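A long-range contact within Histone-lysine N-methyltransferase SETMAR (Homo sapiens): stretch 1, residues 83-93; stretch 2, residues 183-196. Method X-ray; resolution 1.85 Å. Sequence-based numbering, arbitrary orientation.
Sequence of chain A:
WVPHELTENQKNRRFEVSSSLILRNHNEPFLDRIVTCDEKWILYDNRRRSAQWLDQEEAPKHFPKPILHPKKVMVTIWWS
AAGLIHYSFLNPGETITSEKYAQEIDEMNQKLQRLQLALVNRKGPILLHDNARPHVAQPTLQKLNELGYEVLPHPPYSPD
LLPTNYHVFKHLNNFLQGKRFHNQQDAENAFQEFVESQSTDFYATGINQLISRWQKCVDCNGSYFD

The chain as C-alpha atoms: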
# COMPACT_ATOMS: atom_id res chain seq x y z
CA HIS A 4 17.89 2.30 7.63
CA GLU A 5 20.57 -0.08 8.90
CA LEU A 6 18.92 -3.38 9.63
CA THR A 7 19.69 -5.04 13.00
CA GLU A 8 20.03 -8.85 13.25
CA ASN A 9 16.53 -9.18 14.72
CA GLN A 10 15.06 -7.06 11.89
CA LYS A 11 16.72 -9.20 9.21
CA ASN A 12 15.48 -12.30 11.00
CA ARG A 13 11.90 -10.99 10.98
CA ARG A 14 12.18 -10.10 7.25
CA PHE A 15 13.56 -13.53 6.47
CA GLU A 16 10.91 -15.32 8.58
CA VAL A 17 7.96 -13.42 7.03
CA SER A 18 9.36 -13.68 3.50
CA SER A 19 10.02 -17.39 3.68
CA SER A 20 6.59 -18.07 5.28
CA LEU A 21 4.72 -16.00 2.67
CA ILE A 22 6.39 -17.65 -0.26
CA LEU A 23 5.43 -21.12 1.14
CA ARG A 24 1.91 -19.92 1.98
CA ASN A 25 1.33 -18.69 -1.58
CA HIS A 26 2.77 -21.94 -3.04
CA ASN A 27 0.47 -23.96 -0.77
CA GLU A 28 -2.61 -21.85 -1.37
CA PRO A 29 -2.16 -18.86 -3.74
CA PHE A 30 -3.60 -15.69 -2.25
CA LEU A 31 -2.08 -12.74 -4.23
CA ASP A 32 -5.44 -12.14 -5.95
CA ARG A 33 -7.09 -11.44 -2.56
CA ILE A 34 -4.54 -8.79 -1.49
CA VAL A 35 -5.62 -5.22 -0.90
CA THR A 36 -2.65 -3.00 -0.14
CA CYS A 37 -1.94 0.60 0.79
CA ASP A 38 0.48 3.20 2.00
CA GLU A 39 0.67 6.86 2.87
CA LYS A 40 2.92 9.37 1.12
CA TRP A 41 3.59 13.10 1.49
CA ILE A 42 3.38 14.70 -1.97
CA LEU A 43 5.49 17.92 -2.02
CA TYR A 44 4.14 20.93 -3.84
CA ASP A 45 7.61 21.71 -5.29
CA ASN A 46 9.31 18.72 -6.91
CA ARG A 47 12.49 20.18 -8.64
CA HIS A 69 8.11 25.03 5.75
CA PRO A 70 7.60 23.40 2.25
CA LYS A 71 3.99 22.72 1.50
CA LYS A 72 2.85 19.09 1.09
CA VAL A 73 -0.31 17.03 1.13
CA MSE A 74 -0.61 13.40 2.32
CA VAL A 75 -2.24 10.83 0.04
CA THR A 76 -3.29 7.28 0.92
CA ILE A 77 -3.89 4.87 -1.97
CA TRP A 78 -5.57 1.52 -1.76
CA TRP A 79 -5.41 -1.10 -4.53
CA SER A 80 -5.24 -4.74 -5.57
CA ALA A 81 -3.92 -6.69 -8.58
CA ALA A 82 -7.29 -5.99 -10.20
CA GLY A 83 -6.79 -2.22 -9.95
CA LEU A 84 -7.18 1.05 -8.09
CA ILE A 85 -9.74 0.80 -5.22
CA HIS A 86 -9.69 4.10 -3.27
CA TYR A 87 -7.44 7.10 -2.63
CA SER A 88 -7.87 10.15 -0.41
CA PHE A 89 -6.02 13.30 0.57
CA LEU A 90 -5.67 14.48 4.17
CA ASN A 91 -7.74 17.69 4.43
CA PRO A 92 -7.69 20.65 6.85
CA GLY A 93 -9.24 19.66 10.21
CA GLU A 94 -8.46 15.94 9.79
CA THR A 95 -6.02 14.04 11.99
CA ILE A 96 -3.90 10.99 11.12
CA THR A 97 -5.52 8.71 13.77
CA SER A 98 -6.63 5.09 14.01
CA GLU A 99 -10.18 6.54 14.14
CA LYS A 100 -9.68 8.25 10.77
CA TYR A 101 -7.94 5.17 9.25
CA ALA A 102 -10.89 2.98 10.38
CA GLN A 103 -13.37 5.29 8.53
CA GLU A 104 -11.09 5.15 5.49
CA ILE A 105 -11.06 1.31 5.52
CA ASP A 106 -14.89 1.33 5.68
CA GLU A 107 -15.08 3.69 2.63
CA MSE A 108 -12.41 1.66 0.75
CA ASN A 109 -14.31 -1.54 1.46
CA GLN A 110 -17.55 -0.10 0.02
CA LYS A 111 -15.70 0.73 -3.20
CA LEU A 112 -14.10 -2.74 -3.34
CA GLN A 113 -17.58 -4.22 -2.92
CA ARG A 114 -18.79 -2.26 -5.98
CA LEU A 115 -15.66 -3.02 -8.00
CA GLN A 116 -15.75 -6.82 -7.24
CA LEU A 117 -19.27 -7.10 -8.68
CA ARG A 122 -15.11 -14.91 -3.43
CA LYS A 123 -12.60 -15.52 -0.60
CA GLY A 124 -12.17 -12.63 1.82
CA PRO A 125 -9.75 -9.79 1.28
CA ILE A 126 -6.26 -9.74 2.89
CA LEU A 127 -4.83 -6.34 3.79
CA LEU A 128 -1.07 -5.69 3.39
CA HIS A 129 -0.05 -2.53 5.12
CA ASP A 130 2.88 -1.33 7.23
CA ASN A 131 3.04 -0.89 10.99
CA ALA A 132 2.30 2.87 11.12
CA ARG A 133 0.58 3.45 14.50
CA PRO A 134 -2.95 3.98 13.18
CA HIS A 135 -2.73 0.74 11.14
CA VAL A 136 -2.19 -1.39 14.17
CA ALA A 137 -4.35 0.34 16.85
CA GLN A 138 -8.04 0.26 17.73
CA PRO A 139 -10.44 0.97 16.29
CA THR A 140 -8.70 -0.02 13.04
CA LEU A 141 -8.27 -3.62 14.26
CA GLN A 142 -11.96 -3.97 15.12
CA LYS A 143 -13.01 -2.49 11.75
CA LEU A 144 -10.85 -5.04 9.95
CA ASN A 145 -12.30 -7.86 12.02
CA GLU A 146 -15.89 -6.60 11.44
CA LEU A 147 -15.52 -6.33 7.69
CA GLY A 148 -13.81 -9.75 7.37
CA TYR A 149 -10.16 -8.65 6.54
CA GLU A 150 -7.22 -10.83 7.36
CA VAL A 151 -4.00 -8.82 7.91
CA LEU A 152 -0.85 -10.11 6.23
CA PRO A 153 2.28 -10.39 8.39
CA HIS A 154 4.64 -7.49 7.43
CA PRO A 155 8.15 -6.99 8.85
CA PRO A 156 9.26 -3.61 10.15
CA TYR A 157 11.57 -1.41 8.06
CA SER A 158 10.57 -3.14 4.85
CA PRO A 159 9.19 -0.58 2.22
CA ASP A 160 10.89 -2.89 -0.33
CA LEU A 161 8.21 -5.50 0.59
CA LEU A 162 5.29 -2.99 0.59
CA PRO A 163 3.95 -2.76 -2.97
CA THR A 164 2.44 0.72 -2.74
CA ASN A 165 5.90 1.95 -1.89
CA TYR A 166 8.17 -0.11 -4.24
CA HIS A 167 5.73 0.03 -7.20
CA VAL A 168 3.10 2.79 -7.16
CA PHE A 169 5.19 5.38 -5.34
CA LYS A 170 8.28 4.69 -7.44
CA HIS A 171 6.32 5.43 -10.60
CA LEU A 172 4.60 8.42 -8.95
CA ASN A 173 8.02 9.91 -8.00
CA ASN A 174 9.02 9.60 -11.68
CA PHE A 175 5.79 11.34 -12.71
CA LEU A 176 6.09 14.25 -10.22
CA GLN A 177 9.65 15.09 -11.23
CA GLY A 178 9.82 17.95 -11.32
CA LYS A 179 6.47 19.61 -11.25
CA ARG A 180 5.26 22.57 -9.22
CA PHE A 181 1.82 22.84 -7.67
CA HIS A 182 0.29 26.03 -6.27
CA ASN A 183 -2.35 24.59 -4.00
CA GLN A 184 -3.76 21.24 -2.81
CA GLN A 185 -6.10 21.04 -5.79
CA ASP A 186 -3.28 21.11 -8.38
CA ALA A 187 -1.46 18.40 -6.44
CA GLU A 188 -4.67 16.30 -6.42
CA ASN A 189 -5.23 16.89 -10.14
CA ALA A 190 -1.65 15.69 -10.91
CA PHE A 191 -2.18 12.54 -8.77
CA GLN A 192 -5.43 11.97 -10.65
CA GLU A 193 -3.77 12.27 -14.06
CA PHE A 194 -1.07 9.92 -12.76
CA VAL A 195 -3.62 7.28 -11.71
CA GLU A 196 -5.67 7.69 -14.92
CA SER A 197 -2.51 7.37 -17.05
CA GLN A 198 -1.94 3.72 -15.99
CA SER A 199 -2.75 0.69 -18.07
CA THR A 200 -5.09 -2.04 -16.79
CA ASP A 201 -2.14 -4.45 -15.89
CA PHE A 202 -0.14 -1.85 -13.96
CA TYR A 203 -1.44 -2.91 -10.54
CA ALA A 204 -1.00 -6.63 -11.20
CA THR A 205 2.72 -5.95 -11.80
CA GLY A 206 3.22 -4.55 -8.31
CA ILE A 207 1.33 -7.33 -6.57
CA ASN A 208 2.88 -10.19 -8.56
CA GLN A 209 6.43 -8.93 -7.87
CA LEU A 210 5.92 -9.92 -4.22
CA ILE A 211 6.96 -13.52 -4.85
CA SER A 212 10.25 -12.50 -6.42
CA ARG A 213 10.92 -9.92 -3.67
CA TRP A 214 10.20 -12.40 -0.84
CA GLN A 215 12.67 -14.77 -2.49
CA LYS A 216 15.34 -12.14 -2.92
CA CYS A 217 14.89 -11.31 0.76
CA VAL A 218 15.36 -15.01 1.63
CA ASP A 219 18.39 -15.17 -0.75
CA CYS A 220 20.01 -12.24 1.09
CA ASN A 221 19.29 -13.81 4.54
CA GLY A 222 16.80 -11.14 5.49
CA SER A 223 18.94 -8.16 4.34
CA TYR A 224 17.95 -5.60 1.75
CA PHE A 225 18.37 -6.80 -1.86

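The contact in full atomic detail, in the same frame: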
# COMPACT_ATOMS: atom_id res chain seq x y z
N GLY A 83 -6.80 -3.65 -9.73
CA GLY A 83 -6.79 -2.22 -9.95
C GLY A 83 -6.89 -1.30 -8.75
O GLY A 83 -6.81 -1.78 -7.57
N LEU A 84 -7.04 -0.01 -9.08
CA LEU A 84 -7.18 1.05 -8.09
C LEU A 84 -8.55 0.85 -7.38
O LEU A 84 -9.56 0.65 -8.07
CB LEU A 84 -7.19 2.42 -8.79
CG LEU A 84 -7.39 3.62 -7.86
CD1 LEU A 84 -6.29 3.66 -6.81
CD2 LEU A 84 -7.42 4.94 -8.71
N ILE A 85 -8.53 0.93 -6.05
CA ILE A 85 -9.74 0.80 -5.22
C ILE A 85 -10.20 2.19 -4.71
O ILE A 85 -11.38 2.63 -4.93
CB ILE A 85 -9.62 -0.24 -4.07
CG1 ILE A 85 -9.36 -1.69 -4.59
CG2 ILE A 85 -10.98 -0.31 -3.21
CD1 ILE A 85 -8.85 -2.67 -3.50
N HIS A 86 -9.30 2.88 -4.04
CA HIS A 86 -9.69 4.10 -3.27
C HIS A 86 -8.42 4.92 -3.08
O HIS A 86 -7.33 4.34 -2.83
CB HIS A 86 -10.28 3.73 -1.85
CG HIS A 86 -10.65 4.96 -1.02
ND1 HIS A 86 -11.49 5.96 -1.49
CD2 HIS A 86 -10.31 5.32 0.24
CE1 HIS A 86 -11.64 6.88 -0.55
NE2 HIS A 86 -10.94 6.50 0.52
N TYR A 87 -8.54 6.24 -3.13
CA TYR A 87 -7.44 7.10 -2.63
C TYR A 87 -8.03 8.34 -2.00
O TYR A 87 -9.18 8.71 -2.29
CB TYR A 87 -6.44 7.48 -3.74
CG TYR A 87 -7.03 8.30 -4.87
CD1 TYR A 87 -7.05 9.70 -4.83
CD2 TYR A 87 -7.52 7.67 -5.99
CE1 TYR A 87 -7.55 10.43 -5.90
CE2 TYR A 87 -8.06 8.39 -7.07
CZ TYR A 87 -8.08 9.74 -7.01
OH TYR A 87 -8.58 10.40 -8.09
N SER A 88 -7.27 9.02 -1.15
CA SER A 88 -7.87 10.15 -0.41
C SER A 88 -6.72 11.06 -0.01
O SER A 88 -5.56 10.60 0.10
CB SER A 88 -8.64 9.68 0.84
OG SER A 88 -7.83 9.01 1.78
N PHE A 89 -7.04 12.32 0.16
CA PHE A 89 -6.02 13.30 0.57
C PHE A 89 -6.43 13.81 1.94
O PHE A 89 -7.62 13.95 2.20
CB PHE A 89 -5.97 14.44 -0.44
CG PHE A 89 -5.53 13.99 -1.78
CD1 PHE A 89 -4.18 14.00 -2.11
CD2 PHE A 89 -6.44 13.52 -2.71
CE1 PHE A 89 -3.75 13.55 -3.38
CE2 PHE A 89 -5.99 13.08 -3.98
CZ PHE A 89 -4.67 13.10 -4.28
N LEU A 90 -5.45 13.98 2.82
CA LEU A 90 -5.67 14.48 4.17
C LEU A 90 -5.94 15.98 4.06
O LEU A 90 -5.10 16.73 3.52
CB LEU A 90 -4.43 14.21 5.01
CG LEU A 90 -4.37 14.47 6.51
CD1 LEU A 90 -5.23 13.45 7.23
CD2 LEU A 90 -2.90 14.41 6.90
N ASN A 91 -7.13 16.35 4.54
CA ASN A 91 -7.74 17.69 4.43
C ASN A 91 -7.62 18.50 5.72
O ASN A 91 -7.46 17.95 6.83
CB ASN A 91 -9.24 17.60 4.10
CG ASN A 91 -9.51 16.88 2.80
OD1 ASN A 91 -10.39 16.02 2.75
ND2 ASN A 91 -8.78 17.22 1.74
N PRO A 92 -7.69 19.83 5.60
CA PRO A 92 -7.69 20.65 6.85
C PRO A 92 -8.72 20.13 7.86
O PRO A 92 -9.83 19.74 7.47
CB PRO A 92 -8.10 22.06 6.36
CG PRO A 92 -8.31 21.96 4.84
CD PRO A 92 -7.71 20.65 4.37
N GLY A 93 -8.35 20.12 9.13
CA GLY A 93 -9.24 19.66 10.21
C GLY A 93 -8.99 18.23 10.63
O GLY A 93 -9.12 17.89 11.82
N ASN A 183 -1.42 24.86 -5.06
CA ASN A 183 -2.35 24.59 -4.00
C ASN A 183 -2.54 23.08 -3.89
O ASN A 183 -1.88 22.32 -4.63
CB ASN A 183 -3.70 25.27 -4.30
CG ASN A 183 -4.07 25.15 -5.76
OD1 ASN A 183 -4.69 24.17 -6.18
ND2 ASN A 183 -3.68 26.15 -6.54
N GLN A 184 -3.44 22.67 -2.99
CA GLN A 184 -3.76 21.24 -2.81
C GLN A 184 -4.51 20.68 -4.01
O GLN A 184 -4.40 19.47 -4.31
CB GLN A 184 -4.58 20.99 -1.55
CG GLN A 184 -4.75 19.46 -1.26
CD GLN A 184 -5.65 19.10 -0.06
OE1 GLN A 184 -6.52 18.23 -0.15
NE2 GLN A 184 -5.42 19.75 1.07
N GLN A 185 -5.29 21.52 -4.68
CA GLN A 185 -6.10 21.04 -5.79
C GLN A 185 -5.23 20.64 -7.00
O GLN A 185 -5.51 19.64 -7.68
CB GLN A 185 -7.17 22.07 -6.17
CG GLN A 185 -8.18 21.58 -7.20
CD GLN A 185 -8.98 20.36 -6.76
OE1 GLN A 185 -9.89 20.46 -5.94
NE2 GLN A 185 -8.67 19.21 -7.35
N ASP A 186 -4.15 21.39 -7.24
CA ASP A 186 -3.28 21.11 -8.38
C ASP A 186 -2.53 19.83 -8.14
O ASP A 186 -2.26 19.09 -9.09
CB ASP A 186 -2.24 22.22 -8.59
CG ASP A 186 -2.88 23.55 -9.00
OD1 ASP A 186 -3.94 23.55 -9.68
OD2 ASP A 186 -2.27 24.58 -8.63
N ALA A 187 -2.19 19.60 -6.87
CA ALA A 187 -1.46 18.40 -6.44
C ALA A 187 -2.37 17.18 -6.61
O ALA A 187 -1.93 16.14 -7.15
CB ALA A 187 -0.94 18.54 -4.99
N GLU A 188 -3.62 17.31 -6.16
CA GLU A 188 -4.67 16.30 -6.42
C GLU A 188 -4.92 16.00 -7.91
O GLU A 188 -5.11 14.83 -8.31
CB GLU A 188 -5.99 16.70 -5.78
CG GLU A 188 -5.97 16.75 -4.24
CD GLU A 188 -7.38 16.87 -3.66
OE1 GLU A 188 -7.50 17.13 -2.44
OE2 GLU A 188 -8.36 16.70 -4.43
N ASN A 189 -5.01 17.06 -8.71
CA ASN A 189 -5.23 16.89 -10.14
C ASN A 189 -4.05 16.14 -10.78
O ASN A 189 -4.27 15.35 -11.68
CB ASN A 189 -5.40 18.23 -10.86
CG ASN A 189 -6.72 18.92 -10.53
OD1 ASN A 189 -7.72 18.29 -10.15
ND2 ASN A 189 -6.74 20.26 -10.71
N ALA A 190 -2.82 16.42 -10.35
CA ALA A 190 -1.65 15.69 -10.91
C ALA A 190 -1.66 14.18 -10.47
O ALA A 190 -1.42 13.27 -11.26
CB ALA A 190 -0.39 16.38 -10.54
N PHE A 191 -2.01 13.93 -9.20
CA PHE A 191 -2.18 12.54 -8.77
C PHE A 191 -3.28 11.84 -9.58
O PHE A 191 -3.14 10.68 -9.99
CB PHE A 191 -2.45 12.49 -7.25
CG PHE A 191 -2.55 11.12 -6.73
CD1 PHE A 191 -1.38 10.41 -6.39
CD2 PHE A 191 -3.79 10.47 -6.69
CE1 PHE A 191 -1.45 9.07 -5.93
CE2 PHE A 191 -3.86 9.13 -6.27
CZ PHE A 191 -2.70 8.45 -5.89
N GLN A 192 -4.38 12.53 -9.84
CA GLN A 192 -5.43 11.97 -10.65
C GLN A 192 -4.97 11.62 -12.06
O GLN A 192 -5.28 10.52 -12.56
CB GLN A 192 -6.65 12.88 -10.70
CG GLN A 192 -7.81 12.26 -11.46
CD GLN A 192 -9.12 12.94 -11.11
OE1 GLN A 192 -9.30 14.13 -11.39
NE2 GLN A 192 -10.05 12.18 -10.53
N GLU A 193 -4.29 12.54 -12.73
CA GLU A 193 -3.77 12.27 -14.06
C GLU A 193 -2.77 11.10 -14.00
O GLU A 193 -2.67 10.31 -14.94
CB GLU A 193 -3.06 13.49 -14.62
N PHE A 194 -2.00 11.02 -12.92
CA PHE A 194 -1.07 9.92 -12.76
C PHE A 194 -1.83 8.57 -12.74
O PHE A 194 -1.55 7.65 -13.52
CB PHE A 194 -0.27 10.06 -11.46
CG PHE A 194 0.50 8.79 -11.13
CD1 PHE A 194 1.62 8.43 -11.89
CD2 PHE A 194 0.08 7.96 -10.09
CE1 PHE A 194 2.31 7.26 -11.59
CE2 PHE A 194 0.77 6.76 -9.78
CZ PHE A 194 1.89 6.41 -10.53
N VAL A 195 -2.79 8.46 -11.82
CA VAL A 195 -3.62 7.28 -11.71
C VAL A 195 -4.33 6.92 -13.03
O VAL A 195 -4.30 5.75 -13.46
CB VAL A 195 -4.61 7.46 -10.53
CG1 VAL A 195 -5.99 7.07 -10.93
CG2 VAL A 195 -4.10 6.68 -9.30
N GLU A 196 -4.93 7.91 -13.69
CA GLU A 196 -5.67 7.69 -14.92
C GLU A 196 -4.80 7.36 -16.15
O GLU A 196 -5.30 6.82 -17.14
CB GLU A 196 -6.66 8.85 -15.16
CG GLU A 196 -7.56 9.00 -13.94
CD GLU A 196 -8.82 9.82 -14.17
OE1 GLU A 196 -8.75 10.87 -14.82
OE2 GLU A 196 -9.88 9.39 -13.67
O HOH W 1 -9.65 15.97 -0.80

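A helix packed against a strand is met by the side chains on one face of that strand, which often alternate, and this contact in SETMAR is a compact example. Strand 83-89 and helix 184-196 run nearly antiparallel, at 163°, their axes 10.5 Å apart at closest approach. Leu84, Tyr87 and Phe89 direct their CA-to-CB bonds toward the helix, while Ser88, between the two aromatics, points away; the break in alternation falls at Ile85 and His86, both out of the helix's reach. The two stretches bury 465 Å² between them.

Phe191, one of the buried residues of the helix, organises the centre. Its CA-to-CB bond points toward the strand, and with chi1 in t (-176°) the ring contacts both aromatics, in different ways. Its edge meets the face of Tyr87, with CE2 3.5 Å from Tyr87 CD1, whereas its own face receives the edge of Phe89 in an offset arrangement, the planes 87° apart. Tyr87 adopts p, and its ring extends across the helix, bringing OH within 3.4 Å of Gln192 NE2, the donor of a weak hydrogen bond. A tyrosine here thus combines an apolar ring with a polar tip. Phe89, in m, offers a face to Glu188: CG lies 3.5 Å from the ring centroid, almost on its normal, a CH-pi contact. The extended Glu188 chain (m, t) therefore packs through CG and leaves OE1 to accept from a water (2.9 Å) that in turn accepts from Asn91 ND2 (3.0 Å).

At one end, Leu84 (t, p) places CD2 3.4 Å from CG1 of Val195, whose chi1 of 134° lies between wells; the contact is purely apolar. At the other, Gln184, extended in t, t, gives up 61 Å² to the strand side where Phe89 and Asn91 lie, near the helix start, where Asn183 OD1 caps Asp186 N at 3.0 Å.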